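Local coordinates for monosaccharide ABC transporter substrate-binding protein, CUT2 family (PDB 4YHS) that probably binds a sugar or related small solute outside the cytoplasmic membrane and hands it to an ABC importer of the CUT2 family, at residues A[245-250]-A[270-275]; A[189-194]-A[220-225]; A[57-62]-A[116-121]. All blocks are in the same frame, centred on the assembly; numbering follows the deposited sequence.

Interaction 1: residues A[245-250]-A[270-275]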
ATOM      1  N   ILE A 245      -1.786  19.869 -21.574  1.00 21.53           N
ATOM      2  CA  ILE A 245      -2.066  18.906 -20.509  1.00 24.13           C
ATOM      3  C   ILE A 245      -2.267  19.694 -19.230  1.00 26.61           C
ATOM      4  O   ILE A 245      -1.518  20.635 -18.982  1.00 21.69           O
ATOM      5  CB  ILE A 245      -0.927  17.890 -20.308  1.00 27.61           C
ATOM      6  CG1 ILE A 245      -0.937  16.839 -21.406  1.00 35.96           C
ATOM      7  CG2 ILE A 245      -1.094  17.132 -18.999  1.00 30.25           C
ATOM      8  CD1 ILE A 245       0.298  15.945 -21.383  1.00 34.07           C
ATOM      9  N   ARG A 246      -3.281  19.335 -18.443  1.00 20.81           N
ATOM     10  CA  ARG A 246      -3.547  20.020 -17.165  1.00 18.77           C
ATOM     11  C   ARG A 246      -2.996  19.223 -15.964  1.00 20.46           C
ATOM     12  O   ARG A 246      -2.547  19.804 -14.975  1.00 18.86           O
ATOM     13  CB  ARG A 246      -5.053  20.247 -17.019  1.00 26.46           C
ATOM     14  CG  ARG A 246      -5.460  20.932 -15.733  1.00 27.58           C
ATOM     15  CD  ARG A 246      -4.877  22.339 -15.635  1.00 28.39           C
ATOM     16  NE  ARG A 246      -5.244  22.947 -14.359  1.00 37.17           N
ATOM     17  CZ  ARG A 246      -4.586  22.760 -13.221  1.00 36.11           C
ATOM     18  NH1 ARG A 246      -3.498  21.990 -13.182  1.00 27.91           N
ATOM     19  NH2 ARG A 246      -5.022  23.351 -12.117  1.00 39.23           N
ATOM     20  N   TYR A 247      -3.036  17.896 -16.058  1.00 19.90           N
ATOM     21  CA  TYR A 247      -2.515  17.029 -14.994  1.00 17.71           C
ATOM     22  C   TYR A 247      -1.621  15.945 -15.536  1.00 18.63           C
ATOM     23  O   TYR A 247      -1.890  15.389 -16.596  1.00 18.41           O
ATOM     24  CB  TYR A 247      -3.627  16.334 -14.210  1.00 18.03           C
ATOM     25  CG  TYR A 247      -4.575  17.267 -13.535  1.00 16.99           C
ATOM     26  CD1 TYR A 247      -4.238  17.877 -12.349  1.00 20.92           C
ATOM     27  CD2 TYR A 247      -5.809  17.544 -14.101  1.00 19.49           C
ATOM     28  CE1 TYR A 247      -5.103  18.736 -11.722  1.00 26.97           C
ATOM     29  CE2 TYR A 247      -6.697  18.419 -13.485  1.00 24.40           C
ATOM     30  CZ  TYR A 247      -6.325  18.999 -12.279  1.00 20.05           C
ATOM     31  OH  TYR A 247      -7.159  19.867 -11.627  1.00 24.39           O
ATOM     32  N   VAL A 248      -0.577  15.648 -14.768  1.00 20.11           N
ATOM     33  CA  VAL A 248       0.285  14.504 -14.991  1.00 15.14           C
ATOM     34  C   VAL A 248       0.080  13.580 -13.800  1.00 14.13           C
ATOM     35  O   VAL A 248       0.381  13.950 -12.661  1.00 16.51           O
ATOM     36  CB  VAL A 248       1.752  14.920 -15.123  1.00 15.10           C
ATOM     37  CG1 VAL A 248       2.708  13.722 -14.985  1.00 17.90           C
ATOM     38  CG2 VAL A 248       1.950  15.644 -16.440  1.00 19.62           C
ATOM     39  N   ALA A 249      -0.500  12.420 -14.053  1.00 15.83           N
ATOM     40  CA  ALA A 249      -0.787  11.478 -12.982  1.00 15.44           C
ATOM     41  C   ALA A 249      -0.216  10.129 -13.323  1.00 14.22           C
ATOM     42  O   ALA A 249      -0.228   9.711 -14.483  1.00 19.22           O
ATOM     43  CB  ALA A 249      -2.274  11.350 -12.741  1.00 14.83           C
ATOM     44  N   GLY A 250       0.243   9.421 -12.296  1.00 15.06           N
ATOM     45  CA  GLY A 250       0.747   8.077 -12.535  1.00 16.19           C
ATOM     46  C   GLY A 250       1.503   7.545 -11.335  1.00 19.09           C
ATOM     47  O   GLY A 250       1.129   7.831 -10.202  1.00 15.96           O
ATOM     48  N   LYS A 270       0.738  25.394 -13.703  1.00 19.05           N
ATOM     49  CA  LYS A 270      -0.021  25.180 -14.936  1.00 19.38           C
ATOM     50  C   LYS A 270      -0.359  23.713 -15.115  1.00 21.30           C
ATOM     51  O   LYS A 270      -1.399  23.364 -15.671  1.00 22.85           O
ATOM     52  CB  LYS A 270       0.756  25.645 -16.166  1.00 24.20           C
ATOM     53  CG  LYS A 270       1.054  27.144 -16.198  1.00 25.29           C
ATOM     54  CD  LYS A 270       1.643  27.544 -17.543  1.00 22.90           C
ATOM     55  CE  LYS A 270       2.138  28.964 -17.531  1.00 32.00           C
ATOM     56  NZ  LYS A 270       2.955  29.249 -18.730  1.00 40.46           N
ATOM     57  N   VAL A 271       0.578  22.863 -14.712  1.00 18.04           N
ATOM     58  CA  VAL A 271       0.375  21.430 -14.727  1.00 17.81           C
ATOM     59  C   VAL A 271       0.537  20.944 -13.306  1.00 21.80           C
ATOM     60  O   VAL A 271       1.562  21.222 -12.679  1.00 20.92           O
ATOM     61  CB  VAL A 271       1.380  20.738 -15.662  1.00 18.35           C
ATOM     62  CG1 VAL A 271       1.205  19.202 -15.617  1.00 22.11           C
ATOM     63  CG2 VAL A 271       1.291  21.299 -17.097  1.00 20.94           C
ATOM     64  N   ASP A 272      -0.481  20.255 -12.782  1.00 16.49           N
ATOM     65  CA  ASP A 272      -0.390  19.628 -11.476  1.00 15.45           C
ATOM     66  C   ASP A 272      -0.077  18.144 -11.537  1.00 17.19           C
ATOM     67  O   ASP A 272      -0.435  17.440 -12.500  1.00 19.96           O
ATOM     68  CB  ASP A 272      -1.686  19.847 -10.706  1.00 18.36           C
ATOM     69  CG  ASP A 272      -1.783  21.243 -10.156  1.00 29.12           C
ATOM     70  OD1 ASP A 272      -1.005  21.546  -9.252  1.00 33.39           O
ATOM     71  OD2 ASP A 272      -2.611  22.033 -10.644  1.00 25.61           O
ATOM     72  N   LEU A 273       0.616  17.682 -10.503  1.00 13.98           N
ATOM     73  CA  LEU A 273       1.114  16.307 -10.455  1.00 15.39           C
ATOM     74  C   LEU A 273       0.355  15.476  -9.440  1.00 17.51           C
ATOM     75  O   LEU A 273       0.064  15.941  -8.335  1.00 17.38           O
ATOM     76  CB  LEU A 273       2.600  16.305 -10.145  1.00 14.36           C
ATOM     77  CG  LEU A 273       3.424  17.267 -10.995  1.00 18.08           C
ATOM     78  CD1 LEU A 273       4.872  17.286 -10.536  1.00 19.27           C
ATOM     79  CD2 LEU A 273       3.355  16.853 -12.471  1.00 17.99           C
ATOM     80  N   LEU A 274       0.055  14.231  -9.804  1.00 14.55           N
ATOM     81  CA  LEU A 274      -0.554  13.314  -8.854  1.00 16.97           C
ATOM     82  C   LEU A 274       0.097  11.960  -8.985  1.00 18.36           C
ATOM     83  O   LEU A 274       0.567  11.597 -10.072  1.00 16.34           O
ATOM     84  CB  LEU A 274      -2.070  13.208  -9.082  1.00 16.00           C
ATOM     85  CG  LEU A 274      -2.995  14.393  -8.795  1.00 18.85           C
ATOM     86  CD1 LEU A 274      -3.144  15.303 -10.005  1.00 22.19           C
ATOM     87  CD2 LEU A 274      -4.341  13.853  -8.373  1.00 22.52           C
ATOM     88  N   ALA A 275       0.156  11.228  -7.866  1.00 17.26           N
ATOM     89  CA  ALA A 275       0.576   9.835  -7.870  1.00 15.03           C
ATOM     90  C   ALA A 275      -0.609   8.982  -7.401  1.00 15.87           C
ATOM     91  O   ALA A 275      -1.495   9.500  -6.702  1.00 15.70           O
ATOM     92  CB  ALA A 275       1.803   9.623  -6.962  1.00 13.37           C
TER

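Interaction 2: residues A[189-194]-A[220-225]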
ATOM      1  N   GLY A 189      -2.529  13.427 -18.468  1.00 20.43           N
ATOM      2  CA  GLY A 189      -1.523  12.487 -18.923  1.00 23.35           C
ATOM      3  C   GLY A 189      -1.404  11.444 -17.832  1.00 17.93           C
ATOM      4  O   GLY A 189      -1.241  11.797 -16.690  1.00 18.10           O
ATOM      5  N   TRP A 190      -1.540  10.176 -18.204  1.00 17.44           N
ATOM      6  CA  TRP A 190      -1.656   9.049 -17.261  1.00 16.98           C
ATOM      7  C   TRP A 190      -0.522   8.057 -17.525  1.00 15.89           C
ATOM      8  O   TRP A 190      -0.350   7.588 -18.661  1.00 20.24           O
ATOM      9  CB  TRP A 190      -3.041   8.427 -17.419  1.00 18.24           C
ATOM     10  CG  TRP A 190      -3.347   7.182 -16.600  1.00 16.31           C
ATOM     11  CD1 TRP A 190      -3.774   6.003 -17.093  1.00 17.03           C
ATOM     12  CD2 TRP A 190      -3.275   7.015 -15.172  1.00 21.98           C
ATOM     13  NE1 TRP A 190      -3.969   5.097 -16.087  1.00 20.89           N
ATOM     14  CE2 TRP A 190      -3.675   5.692 -14.893  1.00 19.78           C
ATOM     15  CE3 TRP A 190      -2.920   7.845 -14.115  1.00 20.19           C
ATOM     16  CZ2 TRP A 190      -3.730   5.184 -13.597  1.00 18.53           C
ATOM     17  CZ3 TRP A 190      -2.967   7.340 -12.823  1.00 20.28           C
ATOM     18  CH2 TRP A 190      -3.366   6.035 -12.575  1.00 19.78           C
ATOM     19  N   PHE A 191       0.232   7.745 -16.468  1.00 16.14           N
ATOM     20  CA  PHE A 191       1.495   7.025 -16.552  1.00 17.89           C
ATOM     21  C   PHE A 191       1.485   5.932 -15.508  1.00 17.13           C
ATOM     22  O   PHE A 191       2.025   6.116 -14.421  1.00 18.16           O
ATOM     23  CB  PHE A 191       2.659   7.973 -16.323  1.00 14.83           C
ATOM     24  CG  PHE A 191       2.677   9.123 -17.291  1.00 15.67           C
ATOM     25  CD1 PHE A 191       3.304   9.009 -18.527  1.00 16.48           C
ATOM     26  CD2 PHE A 191       2.037  10.307 -16.987  1.00 17.83           C
ATOM     27  CE1 PHE A 191       3.308  10.072 -19.428  1.00 18.09           C
ATOM     28  CE2 PHE A 191       2.039  11.374 -17.901  1.00 18.48           C
ATOM     29  CZ  PHE A 191       2.668  11.236 -19.124  1.00 18.76           C
ATOM     30  N   PRO A 192       0.854   4.789 -15.831  1.00 17.96           N
ATOM     31  CA  PRO A 192       0.466   3.842 -14.775  1.00 19.10           C
ATOM     32  C   PRO A 192       1.561   2.891 -14.289  1.00 20.36           C
ATOM     33  O   PRO A 192       1.366   2.258 -13.240  1.00 16.62           O
ATOM     34  CB  PRO A 192      -0.697   3.067 -15.420  1.00 22.60           C
ATOM     35  CG  PRO A 192      -0.506   3.235 -16.877  1.00 29.26           C
ATOM     36  CD  PRO A 192       0.125   4.559 -17.082  1.00 20.92           C
ATOM     37  N   GLY A 193       2.688   2.814 -14.986  1.00 18.52           N
ATOM     38  CA  GLY A 193       3.758   1.902 -14.576  1.00 18.43           C
ATOM     39  C   GLY A 193       3.900   0.791 -15.611  1.00 18.86           C
ATOM     40  O   GLY A 193       3.458   0.942 -16.730  1.00 19.06           O
ATOM     41  N   PRO A 194       4.523  -0.336 -15.240  1.00 17.84           N
ATOM     42  CA  PRO A 194       4.818  -1.346 -16.276  1.00 18.83           C
ATOM     43  C   PRO A 194       3.592  -2.127 -16.804  1.00 19.27           C
ATOM     44  O   PRO A 194       2.804  -2.681 -16.029  1.00 19.38           O
ATOM     45  CB  PRO A 194       5.799  -2.275 -15.562  1.00 22.52           C
ATOM     46  CG  PRO A 194       5.542  -2.071 -14.108  1.00 20.32           C
ATOM     47  CD  PRO A 194       5.281  -0.592 -14.004  1.00 18.15           C
ATOM     48  N   GLU A 220      -4.165   8.413 -24.014  1.00 27.42           N
ATOM     49  CA  GLU A 220      -3.860   6.996 -24.004  1.00 29.37           C
ATOM     50  C   GLU A 220      -2.750   6.769 -22.964  1.00 20.96           C
ATOM     51  O   GLU A 220      -1.813   7.571 -22.861  1.00 21.57           O
ATOM     52  CB  GLU A 220      -3.442   6.493 -25.393  1.00 31.75           C
ATOM     53  CG  GLU A 220      -4.540   6.606 -26.467  1.00 51.97           C
ATOM     54  CD  GLU A 220      -5.728   5.643 -26.266  1.00 67.04           C
ATOM     55  OE1 GLU A 220      -6.011   5.213 -25.124  1.00 59.13           O
ATOM     56  OE2 GLU A 220      -6.388   5.316 -27.277  1.00 79.68           O
ATOM     57  N   PRO A 221      -2.872   5.702 -22.171  1.00 22.07           N
ATOM     58  CA  PRO A 221      -1.873   5.396 -21.142  1.00 25.41           C
ATOM     59  C   PRO A 221      -0.489   5.175 -21.717  1.00 24.62           C
ATOM     60  O   PRO A 221      -0.336   4.514 -22.756  1.00 22.06           O
ATOM     61  CB  PRO A 221      -2.411   4.112 -20.506  1.00 23.48           C
ATOM     62  CG  PRO A 221      -3.315   3.527 -21.520  1.00 28.79           C
ATOM     63  CD  PRO A 221      -3.962   4.706 -22.163  1.00 26.99           C
ATOM     64  N   LYS A 222       0.501   5.724 -21.021  1.00 22.21           N
ATOM     65  CA  LYS A 222       1.898   5.563 -21.368  1.00 27.50           C
ATOM     66  C   LYS A 222       2.533   4.749 -20.266  1.00 23.25           C
ATOM     67  O   LYS A 222       2.802   5.261 -19.184  1.00 20.03           O
ATOM     68  CB  LYS A 222       2.589   6.926 -21.533  1.00 25.28           C
ATOM     69  CG  LYS A 222       2.129   7.705 -22.742  1.00 28.52           C
ATOM     70  CD  LYS A 222       2.638   7.079 -24.027  1.00 42.75           C
ATOM     71  CE  LYS A 222       1.759   7.512 -25.192  1.00 50.55           C
ATOM     72  NZ  LYS A 222       2.266   6.991 -26.455  1.00 52.96           N
ATOM     73  N   TYR A 223       2.721   3.464 -20.550  1.00 22.93           N
ATOM     74  CA  TYR A 223       3.339   2.522 -19.622  1.00 17.71           C
ATOM     75  C   TYR A 223       4.839   2.541 -19.714  1.00 22.81           C
ATOM     76  O   TYR A 223       5.398   2.888 -20.751  1.00 22.19           O
ATOM     77  CB  TYR A 223       2.877   1.093 -19.924  1.00 19.94           C
ATOM     78  CG  TYR A 223       1.395   0.864 -19.817  1.00 19.51           C
ATOM     79  CD1 TYR A 223       0.810   0.498 -18.606  1.00 22.92           C
ATOM     80  CD2 TYR A 223       0.587   0.961 -20.935  1.00 19.26           C
ATOM     81  CE1 TYR A 223      -0.544   0.264 -18.515  1.00 25.54           C
ATOM     82  CE2 TYR A 223      -0.769   0.740 -20.854  1.00 25.75           C
ATOM     83  CZ  TYR A 223      -1.326   0.369 -19.651  1.00 28.36           C
ATOM     84  OH  TYR A 223      -2.678   0.135 -19.564  1.00 36.74           O
ATOM     85  N   GLY A 224       5.487   2.161 -18.620  1.00 20.85           N
ATOM     86  CA  GLY A 224       6.910   1.895 -18.637  1.00 23.19           C
ATOM     87  C   GLY A 224       7.365   1.455 -17.263  1.00 23.96           C
ATOM     88  O   GLY A 224       6.590   1.535 -16.292  1.00 19.51           O
ATOM     89  N   ASP A 225       8.605   0.968 -17.188  1.00 22.56           N
ATOM     90  CA  ASP A 225       9.198   0.545 -15.918  1.00 24.54           C
ATOM     91  C   ASP A 225       9.270   1.725 -14.936  1.00 24.42           C
ATOM     92  O   ASP A 225       9.338   2.879 -15.358  1.00 23.04           O
ATOM     93  CB  ASP A 225      10.607  -0.028 -16.136  1.00 28.20           C
ATOM     94  CG  ASP A 225      10.600  -1.344 -16.895  1.00 48.14           C
ATOM     95  OD1 ASP A 225       9.641  -2.133 -16.737  1.00 48.08           O
ATOM     96  OD2 ASP A 225      11.568  -1.591 -17.648  1.00 42.21           O
TER
HETATM   97  O   HOH W   1      -1.168   9.199 -20.935  1.00 24.62           O
HETATM   98  O   HOH W   2       4.190   4.691 -16.813  1.00 18.17           O

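Interaction 3: residues A[57-62]-A[116-121]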
ATOM      1  N   LYS A  57      -0.243 -12.989  26.717  1.00 31.54           N
ATOM      2  CA  LYS A  57       1.033 -13.640  26.916  1.00 35.31           C
ATOM      3  C   LYS A  57       1.950 -13.181  25.818  1.00 30.09           C
ATOM      4  O   LYS A  57       1.470 -12.630  24.836  1.00 27.23           O
ATOM      5  CB  LYS A  57       0.898 -15.164  26.924  1.00 41.05           C
ATOM      6  CG  LYS A  57       0.480 -15.817  25.619  1.00 37.94           C
ATOM      7  CD  LYS A  57       0.777 -17.336  25.681  1.00 55.97           C
ATOM      8  CE  LYS A  57       2.135 -17.684  25.036  1.00 65.79           C
ATOM      9  NZ  LYS A  57       2.454 -19.146  24.994  1.00 64.47           N
ATOM     10  N   PRO A  58       3.264 -13.391  25.982  1.00 28.89           N
ATOM     11  CA  PRO A  58       4.213 -12.905  24.977  1.00 29.28           C
ATOM     12  C   PRO A  58       4.291 -13.847  23.777  1.00 29.54           C
ATOM     13  O   PRO A  58       5.307 -14.524  23.543  1.00 25.08           O
ATOM     14  CB  PRO A  58       5.544 -12.837  25.747  1.00 31.74           C
ATOM     15  CG  PRO A  58       5.240 -13.262  27.166  1.00 33.85           C
ATOM     16  CD  PRO A  58       3.954 -13.990  27.138  1.00 32.97           C
ATOM     17  N   TRP A  59       3.214 -13.871  22.996  1.00 26.73           N
ATOM     18  CA  TRP A  59       3.174 -14.682  21.786  1.00 24.17           C
ATOM     19  C   TRP A  59       4.415 -14.441  20.931  1.00 26.81           C
ATOM     20  O   TRP A  59       4.910 -13.323  20.843  1.00 23.26           O
ATOM     21  CB  TRP A  59       1.919 -14.371  20.972  1.00 21.34           C
ATOM     22  CG  TRP A  59       0.645 -14.600  21.732  1.00 23.94           C
ATOM     23  CD1 TRP A  59      -0.192 -13.653  22.252  1.00 25.84           C
ATOM     24  CD2 TRP A  59       0.081 -15.863  22.060  1.00 25.60           C
ATOM     25  NE1 TRP A  59      -1.251 -14.251  22.887  1.00 25.07           N
ATOM     26  CE2 TRP A  59      -1.103 -15.613  22.796  1.00 24.02           C
ATOM     27  CE3 TRP A  59       0.468 -17.181  21.823  1.00 23.31           C
ATOM     28  CZ2 TRP A  59      -1.909 -16.629  23.264  1.00 29.68           C
ATOM     29  CZ3 TRP A  59      -0.338 -18.198  22.293  1.00 27.95           C
ATOM     30  CH2 TRP A  59      -1.513 -17.917  23.010  1.00 33.50           C
ATOM     31  N   LYS A  60       4.941 -15.509  20.344  1.00 20.89           N
ATOM     32  CA  LYS A  60       6.004 -15.394  19.347  1.00 25.05           C
ATOM     33  C   LYS A  60       5.453 -15.304  17.928  1.00 18.71           C
ATOM     34  O   LYS A  60       4.734 -16.197  17.485  1.00 19.90           O
ATOM     35  CB  LYS A  60       6.942 -16.592  19.429  1.00 28.42           C
ATOM     36  CG  LYS A  60       7.846 -16.609  20.660  1.00 34.66           C
ATOM     37  CD  LYS A  60       8.942 -17.705  20.559  1.00 51.89           C
ATOM     38  CE  LYS A  60       9.903 -17.546  19.360  1.00 58.76           C
ATOM     39  NZ  LYS A  60      11.102 -16.699  19.655  1.00 57.80           N
ATOM     40  N   LEU A  61       5.815 -14.238  17.215  1.00 20.58           N
ATOM     41  CA  LEU A  61       5.324 -14.007  15.861  1.00 16.75           C
ATOM     42  C   LEU A  61       6.488 -14.012  14.900  1.00 24.56           C
ATOM     43  O   LEU A  61       7.390 -13.182  15.022  1.00 24.75           O
ATOM     44  CB  LEU A  61       4.603 -12.659  15.728  1.00 20.67           C
ATOM     45  CG  LEU A  61       3.445 -12.385  16.697  1.00 20.90           C
ATOM     46  CD1 LEU A  61       2.817 -11.044  16.398  1.00 20.37           C
ATOM     47  CD2 LEU A  61       2.413 -13.496  16.660  1.00 22.94           C
ATOM     48  N   CYS A  62       6.470 -14.941  13.954  1.00 17.10           N
ATOM     49  CA  CYS A  62       7.463 -14.928  12.875  1.00 18.60           C
ATOM     50  C   CYS A  62       6.924 -14.021  11.785  1.00 22.89           C
ATOM     51  O   CYS A  62       5.772 -14.194  11.357  1.00 19.16           O
ATOM     52  CB  CYS A  62       7.736 -16.340  12.345  1.00 21.19           C
ATOM     53  SG  CYS A  62       8.706 -16.339  10.827  1.00 22.84           S
ATOM     54  N   GLY A 116      10.504 -22.729  16.206  1.00 27.15           N
ATOM     55  CA  GLY A 116       9.423 -22.580  17.158  1.00 29.22           C
ATOM     56  C   GLY A 116       8.827 -21.202  17.083  1.00 28.43           C
ATOM     57  O   GLY A 116       9.510 -20.199  17.320  1.00 30.97           O
ATOM     58  N   THR A 117       7.540 -21.151  16.739  1.00 24.95           N
ATOM     59  CA  THR A 117       6.801 -19.905  16.691  1.00 24.32           C
ATOM     60  C   THR A 117       5.301 -20.166  16.891  1.00 24.23           C
ATOM     61  O   THR A 117       4.837 -21.304  16.734  1.00 23.12           O
ATOM     62  CB  THR A 117       7.030 -19.185  15.364  1.00 26.09           C
ATOM     63  OG1 THR A 117       6.567 -17.851  15.463  1.00 23.26           O
ATOM     64  CG2 THR A 117       6.306 -19.886  14.230  1.00 24.66           C
ATOM     65  N   ASP A 118       4.555 -19.127  17.243  1.00 21.70           N
ATOM     66  CA  ASP A 118       3.115 -19.250  17.448  1.00 26.42           C
ATOM     67  C   ASP A 118       2.263 -18.891  16.238  1.00 25.60           C
ATOM     68  O   ASP A 118       1.227 -19.517  16.021  1.00 19.48           O
ATOM     69  CB  ASP A 118       2.699 -18.398  18.647  1.00 22.07           C
ATOM     70  CG  ASP A 118       3.371 -18.842  19.919  1.00 22.91           C
ATOM     71  OD1 ASP A 118       3.504 -20.067  20.129  1.00 32.69           O
ATOM     72  OD2 ASP A 118       3.754 -17.980  20.727  1.00 28.60           O
ATOM     73  N   ALA A 119       2.694 -17.894  15.464  1.00 20.13           N
ATOM     74  CA  ALA A 119       2.009 -17.477  14.236  1.00 20.10           C
ATOM     75  C   ALA A 119       3.036 -16.953  13.238  1.00 18.29           C
ATOM     76  O   ALA A 119       4.125 -16.541  13.631  1.00 20.19           O
ATOM     77  CB  ALA A 119       0.953 -16.397  14.529  1.00 17.59           C
ATOM     78  N   VAL A 120       2.664 -16.999  11.956  1.00 17.16           N
ATOM     79  CA  VAL A 120       3.490 -16.490  10.874  1.00 18.28           C
ATOM     80  C   VAL A 120       2.739 -15.391  10.095  1.00 19.34           C
ATOM     81  O   VAL A 120       1.640 -15.613   9.610  1.00 17.04           O
ATOM     82  CB  VAL A 120       3.919 -17.631   9.915  1.00 16.00           C
ATOM     83  CG1 VAL A 120       4.758 -17.068   8.784  1.00 20.23           C
ATOM     84  CG2 VAL A 120       4.718 -18.702  10.676  1.00 18.33           C
ATOM     85  N   ILE A 121       3.352 -14.217   9.978  1.00 16.44           N
ATOM     86  CA  ILE A 121       2.829 -13.102   9.204  1.00 17.62           C
ATOM     87  C   ILE A 121       3.705 -12.982   7.963  1.00 20.27           C
ATOM     88  O   ILE A 121       4.900 -12.893   8.081  1.00 15.79           O
ATOM     89  CB  ILE A 121       2.840 -11.808  10.063  1.00 17.29           C
ATOM     90  CG1 ILE A 121       1.890 -11.984  11.252  1.00 18.63           C
ATOM     91  CG2 ILE A 121       2.447 -10.586   9.265  1.00 18.02           C
ATOM     92  CD1 ILE A 121       2.057 -10.890  12.306  1.00 18.01           C
TER
HETATM   93  O   HOH W   3       4.864 -18.453  23.038  1.00 46.56           O

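Interaction 1: residues A[245-250]-A[270-275]
R246 and D272 lie side by side at the entry to two neighbouring parallel strands, 247-250 and 272-275, which helix 252-264 joins into a beta-alpha-beta unit of a periplasmic-binding-protein lobe. The strand axes run 13° apart, and a ladder of backbone bonds links them: D272 N to R246 O, V248 N to D272 O, L274 N to V248 O and G250 N to L274 O. The R246 chain leaves with CG anti to the backbone N (chi1 179°) and bends at chi2, which brings its guanidinium back beside D272, its edge toward the carboxylate. Y247 and D272 also point the same way, ring CD1 lying 3.6 Å from D272 CB, while the same ring carbon meets L274 CD1 obliquely. CG of R246 rests on one face of this ring, and Y247 OH in turn stands over the centre of the guanidinium while hydrogen-bonding to H179 NE2. On the face opposite Y247 and L274, V248 lies side by side with L273, its CB 3.7 Å from L273 CD2, and its CG2 also meets V271 CG1. V271 and L273 pack on helix 252-264. The salt bridge uses one carboxylate oxygen: R246 NH1 reaches D272 OD2 at 2.7 Å on its anti side, in the guanidinium plane but out of the carboxylate plane, the groups being turned 40° apart, and NH2 adds a weak bond to the same oxygen at 3.1 Å.

Interaction 2: residues A[189-194]-A[220-225]
W190 O accepts a nearly straight hydrogen bond from K222 N at 3.1 Å, the first of two direct backbone links between segments 189-194 and 220-225, and the one that starts from the strand. The second runs from G224 N to G193 O at 3.0 Å, but here the donor stands well above the carbonyl plane. Two waters add bridges, one between W190 N and E220 O, the other between G193 N and K222 O. Among the apolar pairs, F191 CD1 packs on K222 CB at 3.7 Å, P221 CB touches W190 CD1, and P192 and Y223 cross at about a right angle, P192 CG lying 3.4 Å from Y223 CE1. Y223 CG stands anti to its carbonyl carbon (chi1 -60°), which brings the ring against P192 and sets G193 O at its edge, in plane. Putting an alanine in place of Y223 removes the ring that P192 CG rests against and would probably open a gap between P192 and helix 198-211. At the backbone angles of G193 a CB would be jammed against the preceding carbonyl O. The arrangement belongs to the carboxy-terminal edge of a parallel sheet in an alpha/beta lobe, where the loop after strand 216-218 runs beside the chain leaving strand 186-191.

Interaction 3: residues A[57-62]-A[116-121]
D118 leans across to the chain at W59 and K60, and its side chain can be followed atom by atom. CB lies 3.2 Å from K60 O, the carbonyl that also accepts a hydrogen bond from D118 N at 2.9 Å. Because CG stands anti to the carbonyl carbon (chi1 -61°), the carboxylate swings toward the start of the other strand, and CG comes into the plane of the W59 indole at its edge, ring and carboxylate planes being 86° apart. At the tip OD2 lies 3.6 Å from W59 CE3 and takes a hydrogen bond from K60 N at 2.8 Å, on the anti side and 28° out of the carboxylate plane. The same oxygen receives a bond from a water, which accepts one from K57 NZ; this bridge would probably help to balance the charge. CG of K57 covers one face of the indole. Further along, C62 N bonds to A119 O and I121 N to C62 O at 2.8 Å, the regular pattern of parallel strands. L61 CD2 meets A119 CB at 3.9 Å on one face; on the other, C62 CB faces V120 CG2, and C62 SG forms a disulfide with C112 of helix 102-115. Strand 60-65 thus lies between strands 90-95 and 119-122, strand 144-147 flanks the latter, and helix 299-314 packs against W59, L61, D118 and I121.

Along the chain the order is interaction 3, interaction 2, interaction 1, each closing before the next opens. Interactions 1 and 2 have centres about 13 Å apart and share one four-stranded parallel sheet, in which strands 186-191 and 247-250 are neighbours; G189 N lies 2.8 Å from Y247 O and A249 N 2.8 Å from G189 O, probable hydrogen bonds that join them directly. Interaction 3 belongs to the other, mixed sheet, its centre about 45 Å from that of interaction 1 and about 41 Å from that of interaction 2, across the chain's centre. The contacts therefore sample two sheets, consistent with the two-lobed build of periplasmic binding proteins, which hold their solute between the lobes.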